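Local coordinates for torso (Bombyx mori, PDB 5AOQ), which binds prothoracicotropic hormone through its extracellular region, the part in this chain, and as a probable receptor tyrosine kinase stimulates MAPK signalling to ERK, at residues Cys46-Glu51 with Gly129-Trp134; Gln83-Met88 with Ile120-Leu125. All blocks are in the same frame, centred on the assembly; numbering follows the deposited sequence.

Overall arrangement
Both contacts belong to the first FN3 domain, and their centres are 11 Å apart. Contact 2 pairs two neighbouring strands, 83-88 and 118-124, in the middle of its four-stranded sheet. Contact 1 packs the loop after helix 27-38 against the chain that leads from strand 118-124 into strand 134-140. Both strands of contact 2 fall in the part of the sequence between the two segments of contact 1. The two also touch: Trp-134 packs on Thr-123, and Leu-131 CD2 is 3.3 Å from Leu-125 CD2. Neither contact is near Asp-190 or Lys-204, the residues implicated in hormone binding, which lie in the second FN3 domain.

Contact 1 (Cys46-Glu51 with Gly129-Trp134); sequences CKTNFE and GTLQDW
Leu-131 lays one methyl, CD1, over the centre of the Phe-50 ring. The methyl is 3.3 Å from the ring centroid and 13° off the normal, a CH-pi contact. At the rim of the same ring, Trp-134 CZ2 meets Phe-50 CE1 edge to edge at 3.6 Å. Leu-84 of strand 83-88 packs on all three side chains, so the group continues the core of the first FN3 domain. Thr-48 does two jobs. Its OG1 sits beside the backbone N and donates to Gly-129 O at 2.6 Å, from above the carbonyl plane. Its CG2, anti to the backbone N, lies 3.7 Å from Leu-131 CD1. Gly-129 has a positive phi (102°), and at its backbone angles a CB would press against the carbonyl O of the residue before, which by itself calls for glycine. Asn-49 OD1 accepts from Glu-51 N at 2.9 Å, an Asx turn with Phe-50 at its middle. The Cys-46 to Cys-31 disulfide ties this loop to helix 27-38. The chemistry is therefore mainly apolar burial, with a single directional bond that satisfies the buried Thr-48 hydroxyl and joins the two loops.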
# COMPACT_ATOMS: atom_id res chain seq x y z
N CYS A 46 24.55 12.18 8.81
CA CYS A 46 23.91 13.03 7.81
C CYS A 46 23.86 14.45 8.34
O CYS A 46 23.13 14.74 9.28
CB CYS A 46 22.51 12.52 7.48
SG CYS A 46 21.69 13.39 6.13
N LYS A 47 24.64 15.34 7.73
CA LYS A 47 24.71 16.73 8.16
C LYS A 47 23.90 17.64 7.24
O LYS A 47 24.33 18.75 6.91
CB LYS A 47 26.17 17.19 8.23
CG LYS A 47 27.07 16.22 9.00
CD LYS A 47 26.55 16.01 10.43
CE LYS A 47 27.35 14.96 11.18
NZ LYS A 47 26.85 14.77 12.57
N THR A 48 22.73 17.16 6.84
CA THR A 48 21.82 17.96 6.03
C THR A 48 21.04 18.91 6.92
O THR A 48 20.30 18.49 7.81
CB THR A 48 20.83 17.07 5.24
OG1 THR A 48 21.55 16.08 4.50
CG2 THR A 48 19.99 17.92 4.29
N ASN A 49 21.22 20.20 6.67
CA ASN A 49 20.59 21.26 7.45
C ASN A 49 19.95 22.30 6.53
O ASN A 49 20.65 23.01 5.81
CB ASN A 49 21.62 21.92 8.37
CG ASN A 49 20.98 22.73 9.48
OD1 ASN A 49 19.92 23.34 9.30
ND2 ASN A 49 21.62 22.75 10.65
N PHE A 50 18.63 22.38 6.55
CA PHE A 50 17.90 23.31 5.70
C PHE A 50 17.88 24.72 6.28
O PHE A 50 17.63 25.69 5.56
CB PHE A 50 16.47 22.83 5.47
CG PHE A 50 16.36 21.71 4.48
CD1 PHE A 50 16.21 21.98 3.13
CD2 PHE A 50 16.40 20.39 4.89
CE1 PHE A 50 16.10 20.96 2.21
CE2 PHE A 50 16.29 19.36 3.98
CZ PHE A 50 16.14 19.65 2.64
N GLU A 51 18.12 24.83 7.58
CA GLU A 51 18.06 26.11 8.27
C GLU A 51 19.39 26.86 8.19
O GLU A 51 19.45 28.05 8.48
CB GLU A 51 17.63 25.90 9.72
CG GLU A 51 16.16 25.51 9.86
CD GLU A 51 15.75 25.21 11.28
OE1 GLU A 51 16.43 24.40 11.95
OE2 GLU A 51 14.74 25.79 11.74
N GLY A 129 25.53 15.31 2.49
CA GLY A 129 24.17 15.80 2.33
C GLY A 129 24.08 17.26 2.70
O GLY A 129 23.01 17.75 3.08
N THR A 130 25.20 17.97 2.58
CA THR A 130 25.22 19.40 2.85
C THR A 130 24.58 20.17 1.70
O THR A 130 24.98 20.03 0.54
CB THR A 130 26.66 19.92 3.07
OG1 THR A 130 27.35 19.04 3.97
CG2 THR A 130 26.64 21.32 3.65
N LEU A 131 23.58 20.98 2.04
CA LEU A 131 22.85 21.76 1.05
C LEU A 131 23.54 23.08 0.77
O LEU A 131 23.70 23.90 1.68
CB LEU A 131 21.42 22.02 1.54
CG LEU A 131 20.53 20.80 1.73
CD1 LEU A 131 19.39 21.14 2.66
CD2 LEU A 131 20.00 20.33 0.38
N GLN A 132 23.94 23.30 -0.47
CA GLN A 132 24.45 24.60 -0.87
C GLN A 132 23.25 25.49 -1.19
O GLN A 132 22.14 25.00 -1.37
CB GLN A 132 25.40 24.50 -2.06
CG GLN A 132 24.77 24.02 -3.36
CD GLN A 132 25.80 23.86 -4.47
OE1 GLN A 132 25.63 24.37 -5.58
NE2 GLN A 132 26.88 23.13 -4.18
N ASP A 133 23.49 26.80 -1.25
CA ASP A 133 22.42 27.79 -1.33
C ASP A 133 21.44 27.53 -2.48
O ASP A 133 21.83 27.13 -3.57
CB ASP A 133 23.03 29.19 -1.46
CG ASP A 133 23.89 29.55 -0.27
OD1 ASP A 133 24.33 28.64 0.46
OD2 ASP A 133 24.13 30.76 -0.05
N TRP A 134 20.16 27.78 -2.21
CA TRP A 134 19.09 27.54 -3.17
C TRP A 134 19.23 28.41 -4.41
O TRP A 134 19.69 29.55 -4.34
CB TRP A 134 17.73 27.80 -2.51
CG TRP A 134 17.38 26.79 -1.46
CD1 TRP A 134 17.55 26.92 -0.11
CD2 TRP A 134 16.81 25.49 -1.67
NE1 TRP A 134 17.12 25.79 0.53
CE2 TRP A 134 16.66 24.89 -0.40
CE3 TRP A 134 16.42 24.78 -2.80
CZ2 TRP A 134 16.13 23.62 -0.24
CZ3 TRP A 134 15.90 23.51 -2.64
CH2 TRP A 134 15.76 22.94 -1.37

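Contact 2 (Gln83-Met88 with Ile120-Leu125); sequences QLFILM and IWSTYL
Trp-121 O is gripped twice, by one N-H hydrogen bond and one weaker CA-H...O contact. Ile-86 N gives a fairly straight bond of 2.8 Å in the carbonyl plane, with 157° at the hydrogen. Phe-85 CA makes the CA-H...O contact at 3.3 Å. This is an antiparallel strand pair in the middle of the four-stranded sheet of the first FN3 domain. Strand 98-101 flanks it on one side and strand 134-140 on the other, and Trp-134 of the latter packs on Ile-86, Trp-121 and Thr-123. The hydrogen-bonded pairs are Leu-84 with Thr-123 and Ile-86 with Trp-121, each with two backbone bonds. They alternate with the non-hydrogen-bonded pairs Gln-83 with Tyr-124, Phe-85 with Ser-122 and Leu-87 with Ile-120.

The side chains of these non-hydrogen-bonded pairs share one face. There Leu-87 and Ile-120 run side by side, with CD2 of Leu-87 3.6 Å from CG1 of Ile-120. Phe-85 swings its CE2 to 3.4 Å from Ser-122 CB, and Ser-122 OG is hydrogen-bonded to Ser-60 OG. Gln-83 extends beyond CG alongside the Tyr-124 ring, its CG 3.7 Å from Tyr-124 CD1 and its amide plane tilted 35° to the ring. An alanine in place of Gln-83 would remove that chain and would probably leave this flank of the Tyr-124 ring less well packed.

The other face carries Leu-84, Ile-86, Trp-121 and Thr-123. Ile-86 CG1 lies 3.6 Å from Trp-121 CB. Met-88 bends at chi2 (-65°), and its side chain crosses that of Trp-121 at about a right angle. Its CG stops 3.8 Å from Trp-121 CD1, next to the NE1 that donates to Tyr-16 O.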
# COMPACT_ATOMS: atom_id res chain seq x y z
N GLN A 83 21.00 15.95 -6.64
CA GLN A 83 20.27 17.21 -6.75
C GLN A 83 18.92 17.15 -6.05
O GLN A 83 18.15 16.20 -6.24
CB GLN A 83 20.07 17.58 -8.22
CG GLN A 83 21.37 17.73 -9.00
CD GLN A 83 21.15 18.23 -10.42
OE1 GLN A 83 21.61 17.63 -11.38
NE2 GLN A 83 20.43 19.34 -10.55
N LEU A 84 18.64 18.16 -5.24
CA LEU A 84 17.37 18.29 -4.54
C LEU A 84 16.53 19.39 -5.15
O LEU A 84 17.03 20.47 -5.46
CB LEU A 84 17.60 18.57 -3.05
CG LEU A 84 16.36 18.90 -2.21
CD1 LEU A 84 15.36 17.76 -2.21
CD2 LEU A 84 16.77 19.25 -0.79
N PHE A 85 15.24 19.11 -5.32
CA PHE A 85 14.29 20.06 -5.89
C PHE A 85 13.05 20.18 -5.03
O PHE A 85 12.55 19.18 -4.51
CB PHE A 85 13.91 19.63 -7.31
CG PHE A 85 15.08 19.53 -8.23
CD1 PHE A 85 15.88 18.40 -8.21
CD2 PHE A 85 15.41 20.56 -9.08
CE1 PHE A 85 16.97 18.29 -9.05
CE2 PHE A 85 16.49 20.46 -9.92
CZ PHE A 85 17.27 19.33 -9.90
N ILE A 86 12.55 21.41 -4.89
CA ILE A 86 11.34 21.66 -4.12
C ILE A 86 10.39 22.63 -4.82
O ILE A 86 10.82 23.46 -5.62
CB ILE A 86 11.67 22.23 -2.72
CG1 ILE A 86 12.45 23.54 -2.86
CG2 ILE A 86 12.46 21.21 -1.91
CD1 ILE A 86 12.66 24.27 -1.56
N LEU A 87 9.10 22.50 -4.51
CA LEU A 87 8.07 23.42 -4.99
C LEU A 87 7.61 24.34 -3.87
O LEU A 87 7.23 23.87 -2.79
CB LEU A 87 6.87 22.65 -5.55
CG LEU A 87 7.08 21.81 -6.81
CD1 LEU A 87 5.79 21.08 -7.17
CD2 LEU A 87 7.55 22.67 -7.97
N MET A 88 7.64 25.65 -4.13
CA MET A 88 7.36 26.64 -3.10
C MET A 88 6.10 27.45 -3.36
O MET A 88 5.89 27.97 -4.46
CB MET A 88 8.54 27.59 -2.95
CG MET A 88 9.58 27.11 -1.97
SD MET A 88 8.91 27.03 -0.30
CE MET A 88 9.87 25.69 0.39
N ILE A 120 9.78 26.48 -8.39
CA ILE A 120 10.77 25.42 -8.27
C ILE A 120 12.07 25.99 -7.69
O ILE A 120 12.51 27.07 -8.10
CB ILE A 120 11.07 24.76 -9.63
CG1 ILE A 120 9.77 24.33 -10.31
CG2 ILE A 120 12.01 23.56 -9.44
CD1 ILE A 120 9.95 23.86 -11.74
N TRP A 121 12.66 25.27 -6.75
CA TRP A 121 13.97 25.62 -6.22
C TRP A 121 14.86 24.39 -6.18
O TRP A 121 14.44 23.33 -5.71
CB TRP A 121 13.84 26.24 -4.82
CG TRP A 121 13.23 27.61 -4.83
CD1 TRP A 121 11.90 27.91 -4.83
CD2 TRP A 121 13.93 28.86 -4.83
NE1 TRP A 121 11.72 29.27 -4.83
CE2 TRP A 121 12.95 29.88 -4.83
CE3 TRP A 121 15.28 29.22 -4.82
CZ2 TRP A 121 13.29 31.23 -4.83
CZ3 TRP A 121 15.61 30.56 -4.82
CH2 TRP A 121 14.62 31.55 -4.83
N SER A 122 16.09 24.55 -6.67
CA SER A 122 17.03 23.44 -6.83
C SER A 122 18.27 23.58 -5.95
O SER A 122 18.65 24.68 -5.58
CB SER A 122 17.45 23.32 -8.30
OG SER A 122 18.20 24.45 -8.72
N THR A 123 18.88 22.44 -5.63
CA THR A 123 20.11 22.41 -4.84
C THR A 123 20.99 21.22 -5.20
O THR A 123 20.49 20.18 -5.62
CB THR A 123 19.81 22.35 -3.33
OG1 THR A 123 19.11 23.54 -2.93
CG2 THR A 123 21.08 22.23 -2.50
N TYR A 124 22.30 21.40 -5.06
CA TYR A 124 23.26 20.30 -5.17
C TYR A 124 23.67 19.80 -3.79
O TYR A 124 24.03 20.60 -2.92
CB TYR A 124 24.49 20.74 -5.97
CG TYR A 124 24.18 21.15 -7.39
CD1 TYR A 124 24.01 20.20 -8.38
CD2 TYR A 124 24.06 22.49 -7.73
CE1 TYR A 124 23.72 20.57 -9.68
CE2 TYR A 124 23.78 22.87 -9.03
CZ TYR A 124 23.61 21.90 -10.00
OH TYR A 124 23.33 22.26 -11.30
N LEU A 125 23.61 18.49 -3.59
CA LEU A 125 23.92 17.89 -2.30
C LEU A 125 25.38 17.45 -2.20
O LEU A 125 25.97 17.02 -3.19
CB LEU A 125 23.01 16.68 -2.05
CG LEU A 125 21.58 16.98 -1.60
CD1 LEU A 125 20.70 15.75 -1.76
CD2 LEU A 125 21.58 17.44 -0.15